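Local coordinates for protein probable N-glycosylase/DNA lyase (Thermotoga maritima, PDB 3N0U) that is a probable N-glycosylase/DNA lyase, an all-helical member of the 8-oxoguanine DNA glycosylase family in the helix-hairpin-helix clan, at residues E14-L17 and K18-R22. Sequence-based numbering, arbitrary orientation.
Sequences EELL and KELER
Leu16 and Leu20 touch one turn apart on helix 13-44, the first helix of this all-helical glycosylase fold. Their side chains lie at a slant to each other. CG of Leu16 meets CD1 of Leu20 at 3.9 Å, so one branch of Leu20 rests against the fork of Leu16. In Leu20 the CG stands anti to the carbonyl carbon (chi1 -74°). This turns the side chain back along the helix, and Leu20 CG comes 3.4 Å from Leu16 O. Both leucines are buried and pack on Leu212 of helix 202-214. Leu17, beside them, reaches Val194 and Phe198 of helix 181-198.

Glu14 and Lys18 make a different pair on an exposed face. Their chains cross at about a right angle. Glu14 bends at chi2 (68°), which brings OE2 to 3.7 Å from CG of Lys18. The contact is with the aliphatic part of the lysine. The chain of Lys18 then bends at chi3, and its NZ stays 5.9 Å from OE2 of Glu14. Any attraction between the two charges is therefore probably modest and longer-ranged.

Four i to i+4 backbone bonds hold this helical segment, from Lys18 N to Glu14 O through Glu21 N to Leu17 O. Glu15 O takes two donors, Glu19 N and a water. That water also accepts from NH1 of Arg22. The water lies in the plane of the Arg22 guanidinium, at its edge. The same NH1 forms a salt bridge with Glu19, meeting OE1 on its anti side at 3.1 Å, 24° out of the carboxylate plane.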
loop_
_atom_site.group_PDB
_atom_site.type_symbol
_atom_site.label_atom_id
_atom_site.label_comp_id
_atom_site.label_asym_id
_atom_site.label_seq_id
_atom_site.Cartn_x
_atom_site.Cartn_y
_atom_site.Cartn_z
ATOM N N GLU A 14 5.068 -21.576 12.211
ATOM C CA GLU A 14 3.851 -22.026 12.883
ATOM C C GLU A 14 3.494 -21.070 14.016
ATOM O O GLU A 14 2.318 -20.809 14.267
ATOM C CB GLU A 14 3.963 -23.474 13.398
ATOM C CG GLU A 14 2.692 -23.983 14.151
ATOM C CD GLU A 14 1.454 -24.162 13.261
ATOM O OE1 GLU A 14 1.570 -23.987 12.030
ATOM O OE2 GLU A 14 0.360 -24.490 13.796
ATOM N N GLU A 15 4.502 -20.530 14.686
ATOM C CA GLU A 15 4.260 -19.579 15.760
ATOM C C GLU A 15 3.538 -18.333 15.218
ATOM O O GLU A 15 2.586 -17.823 15.824
ATOM C CB GLU A 15 5.584 -19.196 16.429
ATOM C CG GLU A 15 5.424 -18.251 17.608
ATOM C CD GLU A 15 6.741 -17.942 18.309
ATOM O OE1 GLU A 15 7.606 -18.845 18.399
ATOM O OE2 GLU A 15 6.911 -16.793 18.771
ATOM N N LEU A 16 3.973 -17.854 14.065
ATOM C CA LEU A 16 3.317 -16.720 13.421
ATOM C C LEU A 16 1.881 -17.059 13.060
ATOM O O LEU A 16 0.972 -16.277 13.333
ATOM C CB LEU A 16 4.082 -16.280 12.173
ATOM C CG LEU A 16 3.433 -15.153 11.359
ATOM C CD1 LEU A 16 3.258 -13.860 12.166
ATOM C CD2 LEU A 16 4.261 -14.884 10.121
ATOM N N LEU A 17 1.663 -18.212 12.434
ATOM C CA LEU A 17 0.308 -18.594 12.063
ATOM C C LEU A 17 -0.582 -18.744 13.288
ATOM O O LEU A 17 -1.735 -18.353 13.255
ATOM C CB LEU A 17 0.303 -19.863 11.225
ATOM C CG LEU A 17 0.879 -19.659 9.822
ATOM C CD1 LEU A 17 1.134 -20.998 9.149
ATOM C CD2 LEU A 17 -0.066 -18.807 8.968
ATOM N N LYS A 18 -0.053 -19.270 14.385
ATOM C CA LYS A 18 -0.876 -19.434 15.575
ATOM C C LYS A 18 -1.273 -18.092 16.158
ATOM O O LYS A 18 -2.422 -17.908 16.574
ATOM C CB LYS A 18 -0.159 -20.277 16.629
ATOM C CG LYS A 18 -0.082 -21.750 16.240
ATOM C CD LYS A 18 0.799 -22.559 17.178
ATOM C CE LYS A 18 0.303 -22.485 18.607
ATOM N NZ LYS A 18 1.106 -23.363 19.503
ATOM N N GLU A 19 -0.346 -17.139 16.172
ATOM C CA GLU A 19 -0.666 -15.830 16.711
ATOM C C GLU A 19 -1.688 -15.130 15.832
ATOM O O GLU A 19 -2.596 -14.477 16.347
ATOM C CB GLU A 19 0.572 -14.963 16.839
ATOM C CG GLU A 19 0.249 -13.541 17.321
ATOM C CD GLU A 19 -0.549 -13.483 18.650
ATOM O OE1 GLU A 19 -0.430 -14.405 19.499
ATOM O OE2 GLU A 19 -1.295 -12.497 18.845
ATOM N N LEU A 20 -1.557 -15.277 14.519
ATOM C CA LEU A 20 -2.526 -14.693 13.615
ATOM C C LEU A 20 -3.893 -15.330 13.824
ATOM O O LEU A 20 -4.909 -14.640 13.780
ATOM C CB LEU A 20 -2.102 -14.850 12.160
ATOM C CG LEU A 20 -0.960 -13.953 11.691
ATOM C CD1 LEU A 20 -0.342 -14.519 10.424
ATOM C CD2 LEU A 20 -1.452 -12.517 11.460
ATOM N N GLU A 21 -3.940 -16.634 14.039
ATOM C CA GLU A 21 -5.216 -17.271 14.298
ATOM C C GLU A 21 -5.866 -16.756 15.571
ATOM O O GLU A 21 -7.075 -16.668 15.635
ATOM C CB GLU A 21 -5.099 -18.787 14.349
ATOM C CG GLU A 21 -4.633 -19.431 13.040
ATOM C CD GLU A 21 -5.642 -19.421 11.911
ATOM O OE1 GLU A 21 -6.656 -18.708 11.997
ATOM O OE2 GLU A 21 -5.398 -20.129 10.901
ATOM N N ARG A 22 -5.063 -16.386 16.571
ATOM C CA ARG A 22 -5.635 -15.890 17.812
ATOM C C ARG A 22 -6.269 -14.509 17.670
ATOM O O ARG A 22 -7.175 -14.169 18.440
ATOM C CB ARG A 22 -4.587 -15.826 18.918
ATOM C CG ARG A 22 -4.046 -17.162 19.386
ATOM C CD ARG A 22 -3.025 -16.938 20.500
ATOM N NE ARG A 22 -2.278 -18.150 20.812
ATOM C CZ ARG A 22 -1.006 -18.368 20.474
ATOM N NH1 ARG A 22 -0.309 -17.442 19.824
ATOM N NH2 ARG A 22 -0.424 -19.515 20.806
HETATM O O HOH W 1 2.394 -18.014 18.594
#